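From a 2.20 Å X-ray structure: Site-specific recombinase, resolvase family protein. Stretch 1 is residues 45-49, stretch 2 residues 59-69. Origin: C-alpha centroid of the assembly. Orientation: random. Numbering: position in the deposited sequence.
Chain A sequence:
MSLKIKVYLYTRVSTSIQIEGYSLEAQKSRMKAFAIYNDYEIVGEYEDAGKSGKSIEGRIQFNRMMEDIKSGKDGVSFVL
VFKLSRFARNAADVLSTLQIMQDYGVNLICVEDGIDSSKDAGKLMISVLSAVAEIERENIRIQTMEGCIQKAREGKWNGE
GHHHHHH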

# COMPACT_ATOMS: atom_id res chain seq x y z
N GLU A 45 2.44 -20.67 17.60
CA GLU A 45 1.35 -19.72 17.57
C GLU A 45 1.76 -18.57 18.45
O GLU A 45 2.18 -18.79 19.59
CB GLU A 45 0.06 -20.35 18.08
CG GLU A 45 -0.37 -21.58 17.27
CD GLU A 45 -1.57 -22.29 17.85
OE1 GLU A 45 -2.64 -21.65 17.95
OE2 GLU A 45 -1.45 -23.49 18.21
N TYR A 46 1.68 -17.35 17.90
CA TYR A 46 2.07 -16.13 18.59
C TYR A 46 0.90 -15.11 18.53
O TYR A 46 0.21 -15.01 17.53
CB TYR A 46 3.28 -15.52 17.92
CG TYR A 46 4.54 -16.37 17.90
CD1 TYR A 46 5.55 -16.20 18.83
CD2 TYR A 46 4.72 -17.32 16.90
CE1 TYR A 46 6.73 -16.99 18.77
CE2 TYR A 46 5.84 -18.12 16.84
CZ TYR A 46 6.86 -17.94 17.77
OH TYR A 46 7.97 -18.71 17.65
N GLU A 47 0.69 -14.39 19.61
CA GLU A 47 -0.50 -13.55 19.77
C GLU A 47 -0.20 -12.31 20.60
O GLU A 47 0.25 -12.44 21.72
CB GLU A 47 -1.62 -14.33 20.45
CG GLU A 47 -2.96 -13.63 20.41
CD GLU A 47 -4.14 -14.54 20.71
OE1 GLU A 47 -4.43 -14.72 21.92
OE2 GLU A 47 -4.82 -15.04 19.76
N ASP A 48 -0.45 -11.13 20.03
CA ASP A 48 -0.45 -9.87 20.79
C ASP A 48 -1.92 -9.49 21.09
O ASP A 48 -2.57 -8.82 20.28
CB ASP A 48 0.23 -8.79 19.97
CG ASP A 48 1.74 -9.00 19.86
OD1 ASP A 48 2.37 -9.02 20.93
OD2 ASP A 48 2.27 -9.11 18.72
N ALA A 49 -2.47 -9.98 22.20
CA ALA A 49 -3.95 -10.05 22.34
C ALA A 49 -4.56 -8.82 22.98
O ALA A 49 -5.79 -8.70 23.05
CB ALA A 49 -4.40 -11.32 23.07
N ARG A 59 3.66 -5.14 20.31
CA ARG A 59 4.25 -5.96 19.24
C ARG A 59 5.23 -7.01 19.77
O ARG A 59 6.04 -7.54 19.00
CB ARG A 59 5.00 -5.02 18.29
CG ARG A 59 4.88 -5.36 16.83
CD ARG A 59 3.93 -4.41 16.12
NE ARG A 59 4.18 -4.53 14.69
CZ ARG A 59 3.50 -5.32 13.85
NH1 ARG A 59 2.48 -6.08 14.27
NH2 ARG A 59 3.87 -5.34 12.56
N ILE A 60 5.14 -7.30 21.07
CA ILE A 60 6.09 -8.16 21.79
C ILE A 60 6.18 -9.60 21.26
O ILE A 60 7.27 -10.14 21.10
CB ILE A 60 5.74 -8.25 23.30
CG1 ILE A 60 5.81 -6.86 23.96
CG2 ILE A 60 6.67 -9.21 23.99
CD1 ILE A 60 4.69 -6.64 24.98
N GLN A 61 5.04 -10.23 21.04
CA GLN A 61 5.04 -11.62 20.58
C GLN A 61 5.43 -11.62 19.11
O GLN A 61 6.06 -12.55 18.64
CB GLN A 61 3.68 -12.28 20.79
CG GLN A 61 3.28 -12.39 22.25
CD GLN A 61 4.34 -13.05 23.11
OE1 GLN A 61 4.93 -14.08 22.74
NE2 GLN A 61 4.62 -12.43 24.26
N PHE A 62 5.03 -10.57 18.39
CA PHE A 62 5.48 -10.43 17.02
C PHE A 62 7.01 -10.35 16.97
O PHE A 62 7.64 -10.97 16.11
CB PHE A 62 4.85 -9.20 16.38
CG PHE A 62 5.41 -8.88 15.07
CD1 PHE A 62 4.86 -9.41 13.92
CD2 PHE A 62 6.54 -8.07 14.96
CE1 PHE A 62 5.40 -9.11 12.69
CE2 PHE A 62 7.09 -7.77 13.73
CZ PHE A 62 6.52 -8.28 12.60
N ASN A 63 7.60 -9.63 17.91
CA ASN A 63 9.06 -9.51 17.96
C ASN A 63 9.68 -10.86 18.40
O ASN A 63 10.64 -11.29 17.80
CB ASN A 63 9.52 -8.37 18.87
CG ASN A 63 9.09 -6.99 18.35
OD1 ASN A 63 8.97 -6.76 17.15
ND2 ASN A 63 8.85 -6.07 19.28
N ARG A 64 9.12 -11.53 19.40
CA ARG A 64 9.58 -12.89 19.70
C ARG A 64 9.53 -13.77 18.44
O ARG A 64 10.48 -14.49 18.17
CB ARG A 64 8.82 -13.58 20.85
CG ARG A 64 9.20 -15.13 20.85
CD ARG A 64 8.93 -15.98 22.08
NE ARG A 64 7.59 -15.76 22.65
CZ ARG A 64 6.87 -16.70 23.27
NH1 ARG A 64 5.69 -16.37 23.79
NH2 ARG A 64 7.32 -17.94 23.39
N MET A 65 8.43 -13.71 17.66
CA MET A 65 8.28 -14.53 16.45
C MET A 65 9.43 -14.27 15.47
O MET A 65 10.06 -15.21 14.98
CB MET A 65 6.91 -14.32 15.78
CG MET A 65 6.55 -15.29 14.63
SD MET A 65 4.92 -15.09 13.82
CE MET A 65 5.17 -13.48 13.01
N MET A 66 9.70 -13.00 15.20
CA MET A 66 10.77 -12.63 14.28
C MET A 66 12.18 -13.12 14.72
O MET A 66 12.95 -13.53 13.88
CB MET A 66 10.76 -11.11 13.96
CG MET A 66 9.52 -10.58 13.21
SD MET A 66 9.20 -11.29 11.59
CE MET A 66 10.40 -10.36 10.67
N GLU A 67 12.50 -13.11 16.01
CA GLU A 67 13.75 -13.75 16.50
C GLU A 67 13.77 -15.28 16.26
O GLU A 67 14.81 -15.89 15.91
CB GLU A 67 13.99 -13.45 18.00
CG GLU A 67 13.98 -11.92 18.42
CD GLU A 67 14.35 -10.92 17.29
OE1 GLU A 67 15.49 -10.99 16.74
OE2 GLU A 67 13.49 -10.03 16.97
N ASP A 68 12.62 -15.92 16.46
CA ASP A 68 12.51 -17.36 16.22
C ASP A 68 12.70 -17.67 14.71
O ASP A 68 13.17 -18.73 14.34
CB ASP A 68 11.18 -17.88 16.79
CG ASP A 68 11.12 -17.85 18.35
OD1 ASP A 68 12.19 -17.72 19.02
OD2 ASP A 68 10.01 -18.00 18.92
N ILE A 69 12.32 -16.71 13.85
CA ILE A 69 12.42 -16.86 12.39
C ILE A 69 13.89 -16.72 11.98
O ILE A 69 14.43 -17.53 11.20
CB ILE A 69 11.51 -15.81 11.62
CG1 ILE A 69 10.02 -16.26 11.65
CG2 ILE A 69 12.02 -15.61 10.19
CD1 ILE A 69 9.01 -15.23 11.10
O HOH W 1 2.30 -15.34 21.95

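Residues 45-48 form the end of a β-strand, and residues 60-69 form an α-helix that packs against it. The two run roughly antiparallel, with 150° between their N-to-C directions and a closest approach of 6.9 Å between axes. The CA atoms come nearest at Tyr46 and Gln61, 5.8 Å apart. Strand side chains alternate in direction, so Tyr46 and Asp48 point toward the helix while Glu45 and Glu47 point away. On the helix, Gln61, Arg64, Met65 and Asp68 point toward the strand, following the three- and four-residue spacing that places side chains on one helical face.

Asp48 meets the beginning of the helix, where the first backbone NH groups have no preceding turn to bond to. Its carboxylate has two acceptors and uses both: Gln61 N donates to Asp48 OD1 at 2.9 Å, with a nearly straight N-H...O angle of 162°, and Phe62 N donates to Asp48 OD2 at 3.1 Å, at a more bent 142°. A short acidic side chain suits this place, since it reaches the amides directly from the strand and its negative charge is favourable beside the positive end of the helix dipole. Asp48 is buried, but these bonds, together with a further hydrogen bond of OD2 elsewhere in the structure, satisfy it.

Tyr46, also buried, gives up the largest area, 136 Å² of the 406 Å² buried between the stretches. With chi1 in the m rotamer, its ring lies alongside the helix, and Met65 covers one face: Met65 CB sits 3.7 Å from the centroid of the Tyr46 ring, almost on the ring normal, in a CH-pi contact. Met65 CG adds an apolar contact with Tyr46 CD2 at 3.6 Å. The unbranched, apolar methionine, with chi1 and chi2 both t, suits this buried place and passes over the ring before its end leads away. At the ring edge, the aliphatic Arg64 CG packs 3.7 Å from Tyr46 CE1. Farther along the helix, Tyr46 OH donates a short 2.5 Å hydrogen bond to Asp68 OD2. Tyrosine thus combines a broad apolar surface with a polar tip.

Gln61 suits its place through both methylenes and a polar end. Its CG lies 3.1 Å from Glu47 O, and its OE1 accepts hydrogen bonds from Arg64 NH1 at 2.6 Å and, weakly, from Arg64 NE at 3.1 Å. A water bridges the stretches: its oxygen lies 3.0 Å from both Glu47 N, from which it accepts, and Gln61 OE1, to which it donates weakly.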